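2S Albumin protein (Dolichos, PDB 6IX1) is a seed albumin with a hemopexin-type four-bladed beta-propeller fold, probably serving in storage, its precise biochemical role not established. Local coordinates at residues A[60-72]-A[118-132]. Numbering follows the deposited sequence.
Sequences PGIDCSFDTEASE and IDSAFRSTKGKEVYL. With SO4 (sulfate ion), chain E.
Val130 stands over one face of the Phe66 ring, with CG1 3.5 Å from the ring centroid, a CH-pi contact. Phe66 places CG between its backbone N and carbonyl carbon (chi1 55°), which swings the ring out over that methyl, and chi2 (88°) sets the face it offers; Ala121 CB meets ring atom CD2 obliquely at 3.6 Å. Farther back along the strand, Cys64 SG lies over the backbone of Ser120 and touches Ile118 CG2 at 3.7 Å.

At the far end Arg123 reaches across, its chain bent at chi2, and NE donates to Thr68 O at 2.9 Å, almost straight at 174° and on a lone pair of that carbonyl. In the same guanidinium plane NH1 holds Gly127 O of its own hairpin turn at 2.8 Å. A leucine in place of Arg123 would probably leave the Thr68 and Gly127 carbonyls without these donors, removing the direct hydrogen bond across the contact.

Water 3 bridges Asp67 OD1 to Arg123 N, while Asp67 OD1 also takes a bond from Arg9 N. The axes of strands 64-67 and 120-123 come within 5.7 Å and run parallel, but no backbone hydrogen bond joins them: they are the innermost strands of adjacent blades lining the central channel of a hemopexin-type beta-propeller.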
loop_
_atom_site.group_PDB
_atom_site.type_symbol
_atom_site.label_atom_id
_atom_site.label_comp_id
_atom_site.label_asym_id
_atom_site.label_seq_id
_atom_site.Cartn_x
_atom_site.Cartn_y
_atom_site.Cartn_z
ATOM N N PRO A 60 -4.588 -16.047 3.987
ATOM C CA PRO A 60 -3.858 -16.091 2.726
ATOM C C PRO A 60 -2.873 -14.944 2.443
ATOM O O PRO A 60 -2.069 -15.024 1.538
ATOM C CB PRO A 60 -4.991 -15.989 1.714
ATOM C CG PRO A 60 -6.030 -15.113 2.395
ATOM C CD PRO A 60 -6.009 -15.658 3.807
ATOM N N GLY A 61 -2.864 -13.950 3.325
ATOM C CA GLY A 61 -1.840 -12.903 3.284
ATOM C C GLY A 61 -2.479 -11.521 3.291
ATOM O O GLY A 61 -3.669 -11.385 3.398
ATOM N N ILE A 62 -1.650 -10.520 3.141
ATOM C CA ILE A 62 -2.008 -9.097 3.221
ATOM C C ILE A 62 -2.324 -8.585 1.810
ATOM O O ILE A 62 -1.501 -8.692 0.919
ATOM C CB ILE A 62 -0.871 -8.318 3.889
ATOM C CG1 ILE A 62 -0.702 -8.737 5.334
ATOM C CG2 ILE A 62 -1.058 -6.822 3.739
ATOM C CD1 ILE A 62 0.547 -8.213 6.017
ATOM N N ASP A 63 -3.565 -8.076 1.670
ATOM C CA ASP A 63 -4.060 -7.623 0.352
ATOM C C ASP A 63 -4.206 -6.114 0.260
ATOM O O ASP A 63 -4.598 -5.590 -0.797
ATOM C CB ASP A 63 -5.340 -8.318 -0.113
ATOM C CG ASP A 63 -6.528 -8.110 0.797
ATOM O OD1 ASP A 63 -6.479 -7.117 1.562
ATOM O OD2 ASP A 63 -7.535 -8.788 0.556
ATOM N N CYS A 64 -3.830 -5.394 1.306
ATOM C CA CYS A 64 -3.768 -3.927 1.338
ATOM C C CYS A 64 -3.030 -3.524 2.607
ATOM O O CYS A 64 -3.069 -4.265 3.583
ATOM C CB CYS A 64 -5.180 -3.319 1.261
ATOM S SG CYS A 64 -5.207 -1.510 1.119
ATOM N N SER A 65 -2.346 -2.411 2.530
ATOM C CA SER A 65 -1.613 -1.910 3.703
ATOM C C SER A 65 -1.325 -0.448 3.541
ATOM O O SER A 65 -1.259 -0.017 2.410
ATOM C CB SER A 65 -0.317 -2.637 3.905
ATOM O OG SER A 65 0.509 -2.674 2.738
ATOM N N PHE A 66 -1.081 0.240 4.660
ATOM C CA PHE A 66 -0.507 1.582 4.628
ATOM C C PHE A 66 0.210 1.880 5.925
ATOM O O PHE A 66 -0.276 1.564 6.978
ATOM C CB PHE A 66 -1.540 2.656 4.284
ATOM C CG PHE A 66 -2.763 2.718 5.147
ATOM C CD1 PHE A 66 -2.732 3.503 6.308
ATOM C CD2 PHE A 66 -3.920 2.032 4.849
ATOM C CE1 PHE A 66 -3.856 3.636 7.104
ATOM C CE2 PHE A 66 -5.047 2.140 5.684
ATOM C CZ PHE A 66 -5.039 2.986 6.751
ATOM N N ASP A 67 1.279 2.613 5.751
ATOM C CA ASP A 67 2.004 3.148 6.918
ATOM C C ASP A 67 1.234 4.368 7.477
ATOM O O ASP A 67 0.600 5.118 6.705
ATOM C CB ASP A 67 3.431 3.540 6.557
ATOM C CG ASP A 67 3.536 4.334 5.247
ATOM O OD1 ASP A 67 3.191 3.727 4.137
ATOM O OD2 ASP A 67 3.888 5.541 5.267
ATOM N N THR A 68 1.387 4.610 8.802
ATOM C CA THR A 68 0.743 5.782 9.404
ATOM C C THR A 68 1.812 6.733 9.930
ATOM O O THR A 68 2.099 7.750 9.266
ATOM C CB THR A 68 -0.251 5.324 10.494
ATOM O OG1 THR A 68 0.444 4.482 11.392
ATOM C CG2 THR A 68 -1.414 4.592 9.900
ATOM N N GLU A 69 2.387 6.348 11.061
ATOM C CA GLU A 69 3.461 7.130 11.689
ATOM C C GLU A 69 4.423 6.138 12.362
ATOM O O GLU A 69 4.078 5.011 12.626
ATOM C CB GLU A 69 2.854 8.162 12.676
ATOM C CG GLU A 69 2.067 7.502 13.807
ATOM C CD GLU A 69 1.374 8.511 14.693
ATOM O OE1 GLU A 69 0.642 9.343 14.158
ATOM O OE2 GLU A 69 1.647 8.514 15.901
ATOM N N ALA A 70 5.561 6.667 12.805
ATOM C CA ALA A 70 6.497 5.825 13.556
ATOM C C ALA A 70 6.714 4.512 12.791
ATOM O O ALA A 70 6.808 4.557 11.551
ATOM C CB ALA A 70 6.081 5.701 14.996
ATOM N N SER A 71 6.690 3.368 13.462
ATOM C CA SER A 71 6.785 2.074 12.782
ATOM C C SER A 71 5.435 1.343 12.890
ATOM O O SER A 71 5.362 0.155 13.120
ATOM C CB SER A 71 7.932 1.290 13.342
ATOM O OG SER A 71 9.165 1.950 13.090
ATOM N N GLU A 72 4.376 2.082 12.601
ATOM C CA GLU A 72 2.983 1.581 12.597
ATOM C C GLU A 72 2.415 1.509 11.171
ATOM O O GLU A 72 2.753 2.318 10.346
ATOM C CB GLU A 72 2.120 2.454 13.500
ATOM C CG GLU A 72 2.603 2.387 14.956
ATOM C CD GLU A 72 1.943 3.329 15.938
ATOM O OE1 GLU A 72 1.250 4.179 15.490
ATOM O OE2 GLU A 72 2.300 3.207 17.121
ATOM N N ILE A 118 -10.397 -3.373 0.781
ATOM C CA ILE A 118 -9.737 -2.225 0.141
ATOM C C ILE A 118 -8.726 -2.764 -0.852
ATOM O O ILE A 118 -7.967 -3.687 -0.462
ATOM C CB ILE A 118 -9.162 -1.268 1.227
ATOM C CG1 ILE A 118 -10.228 -0.942 2.296
ATOM C CG2 ILE A 118 -8.590 -0.026 0.563
ATOM C CD1 ILE A 118 -9.820 0.026 3.296
ATOM N N ASP A 119 -8.644 -2.171 -2.045
ATOM C CA ASP A 119 -7.639 -2.689 -2.992
ATOM C C ASP A 119 -6.255 -2.160 -2.657
ATOM O O ASP A 119 -5.297 -2.957 -2.784
ATOM C CB ASP A 119 -7.981 -2.243 -4.411
ATOM C CG ASP A 119 -9.216 -2.886 -5.043
ATOM O OD1 ASP A 119 -9.670 -3.941 -4.507
ATOM O OD2 ASP A 119 -9.752 -2.324 -5.999
ATOM N N SER A 120 -6.142 -0.900 -2.344
ATOM C CA SER A 120 -4.817 -0.307 -2.214
ATOM C C SER A 120 -4.912 0.951 -1.385
ATOM O O SER A 120 -6.045 1.478 -1.241
ATOM C CB SER A 120 -4.204 0.040 -3.566
ATOM O OG SER A 120 -2.824 0.177 -3.520
ATOM N N ALA A 121 -3.785 1.442 -0.899
ATOM C CA ALA A 121 -3.762 2.632 -0.100
ATOM C C ALA A 121 -2.388 3.239 -0.074
ATOM O O ALA A 121 -1.415 2.461 -0.208
ATOM C CB ALA A 121 -4.161 2.317 1.284
ATOM N N PHE A 122 -2.246 4.521 0.195
ATOM C CA PHE A 122 -0.898 5.058 0.414
ATOM C C PHE A 122 -1.009 6.281 1.261
ATOM O O PHE A 122 -2.079 6.928 1.257
ATOM C CB PHE A 122 -0.103 5.329 -0.858
ATOM C CG PHE A 122 -0.551 6.427 -1.775
ATOM C CD1 PHE A 122 -0.181 7.714 -1.588
ATOM C CD2 PHE A 122 -1.378 6.158 -2.856
ATOM C CE1 PHE A 122 -0.557 8.681 -2.483
ATOM C CE2 PHE A 122 -1.729 7.091 -3.795
ATOM C CZ PHE A 122 -1.353 8.374 -3.542
ATOM N N ARG A 123 0.036 6.607 1.979
ATOM C CA ARG A 123 0.080 7.742 2.893
ATOM C C ARG A 123 0.251 9.060 2.173
ATOM O O ARG A 123 1.149 9.226 1.344
ATOM C CB ARG A 123 1.241 7.469 3.842
ATOM C CG ARG A 123 1.456 8.500 4.960
ATOM C CD ARG A 123 0.368 8.522 5.968
ATOM N NE ARG A 123 0.729 9.251 7.143
ATOM C CZ ARG A 123 0.581 10.572 7.362
ATOM N NH1 ARG A 123 -0.089 11.312 6.480
ATOM N NH2 ARG A 123 0.943 11.146 8.476
ATOM N N SER A 124 -0.639 9.991 2.475
ATOM C CA SER A 124 -0.599 11.311 1.856
ATOM C C SER A 124 0.445 12.166 2.550
ATOM O O SER A 124 0.838 11.963 3.720
ATOM C CB SER A 124 -1.970 11.958 1.935
ATOM O OG SER A 124 -2.004 13.234 1.313
ATOM N N THR A 125 0.872 13.245 1.937
ATOM C CA THR A 125 1.567 14.306 2.612
ATOM C C THR A 125 0.585 15.231 3.357
ATOM O O THR A 125 1.094 16.025 4.109
ATOM C CB THR A 125 2.325 15.153 1.588
ATOM O OG1 THR A 125 1.394 15.593 0.608
ATOM C CG2 THR A 125 3.474 14.418 0.903
ATOM N N LYS A 126 -0.714 15.170 3.083
ATOM C CA LYS A 126 -1.698 16.110 3.724
ATOM C C LYS A 126 -2.074 15.528 5.121
ATOM O O LYS A 126 -2.832 14.545 5.199
ATOM C CB LYS A 126 -2.930 16.314 2.836
ATOM C CG LYS A 126 -3.900 17.400 3.315
ATOM C CD LYS A 126 -4.869 17.925 2.307
ATOM C CE LYS A 126 -5.887 16.878 1.786
ATOM N NZ LYS A 126 -6.931 17.407 0.831
ATOM N N GLY A 127 -1.662 16.203 6.178
ATOM C CA GLY A 127 -2.003 15.856 7.542
ATOM C C GLY A 127 -1.733 14.393 7.816
ATOM O O GLY A 127 -0.621 13.861 7.536
ATOM N N LYS A 128 -2.724 13.692 8.403
ATOM C CA LYS A 128 -2.738 12.248 8.695
ATOM C C LYS A 128 -3.583 11.485 7.654
ATOM O O LYS A 128 -4.068 10.434 7.965
ATOM C CB LYS A 128 -3.127 11.964 10.127
ATOM C CG LYS A 128 -2.159 12.686 11.062
ATOM C CD LYS A 128 -1.661 12.033 12.265
ATOM C CE LYS A 128 -0.447 12.774 12.814
ATOM N NZ LYS A 128 -0.648 14.244 12.915
ATOM N N GLU A 129 -3.679 12.025 6.439
ATOM C CA GLU A 129 -4.516 11.389 5.451
ATOM C C GLU A 129 -3.818 10.218 4.748
ATOM O O GLU A 129 -2.598 10.177 4.583
ATOM C CB GLU A 129 -4.995 12.347 4.407
ATOM C CG GLU A 129 -6.039 13.291 4.988
ATOM C CD GLU A 129 -6.577 14.327 4.014
ATOM O OE1 GLU A 129 -6.480 14.035 2.798
ATOM O OE2 GLU A 129 -7.032 15.370 4.503
ATOM N N VAL A 130 -4.649 9.281 4.376
ATOM C CA VAL A 130 -4.323 8.062 3.636
ATOM C C VAL A 130 -5.317 7.914 2.510
ATOM O O VAL A 130 -6.561 7.982 2.744
ATOM C CB VAL A 130 -4.394 6.851 4.549
ATOM C CG1 VAL A 130 -4.150 5.589 3.777
ATOM C CG2 VAL A 130 -3.433 6.971 5.711
ATOM N N TYR A 131 -4.846 7.731 1.293
ATOM C CA TYR A 131 -5.671 7.426 0.114
ATOM C C TYR A 131 -6.081 5.981 0.176
ATOM O O TYR A 131 -5.257 5.115 0.411
ATOM C CB TYR A 131 -4.948 7.688 -1.182
ATOM C CG TYR A 131 -4.671 9.153 -1.388
ATOM C CD1 TYR A 131 -5.560 9.979 -2.026
ATOM C CD2 TYR A 131 -3.464 9.734 -1.052
ATOM C CE1 TYR A 131 -5.382 11.323 -2.194
ATOM C CE2 TYR A 131 -3.270 11.088 -1.253
ATOM C CZ TYR A 131 -4.201 11.898 -1.836
ATOM O OH TYR A 131 -3.906 13.181 -2.110
ATOM N N LEU A 132 -7.358 5.693 -0.038
ATOM C CA LEU A 132 -7.982 4.371 -0.109
ATOM C C LEU A 132 -8.592 4.161 -1.513
ATOM O O LEU A 132 -9.329 5.043 -1.955
ATOM C CB LEU A 132 -9.067 4.200 0.970
ATOM C CG LEU A 132 -8.658 4.491 2.412
ATOM C CD1 LEU A 132 -9.850 4.267 3.265
ATOM C CD2 LEU A 132 -7.538 3.611 2.948
HETATM S S SO4 E . -6.867 14.612 -3.276
HETATM O O1 SO4 E . -6.354 14.781 -1.860
HETATM O O2 SO4 E . -5.572 14.226 -3.840
HETATM O O3 SO4 E . -7.272 15.886 -3.583
HETATM O O4 SO4 E . -7.882 13.635 -3.197
HETATM O O HOH W 1 -8.959 -5.822 1.903
HETATM O O HOH W 2 -7.164 -6.088 -1.720
HETATM O O HOH W 3 2.177 4.420 1.885
#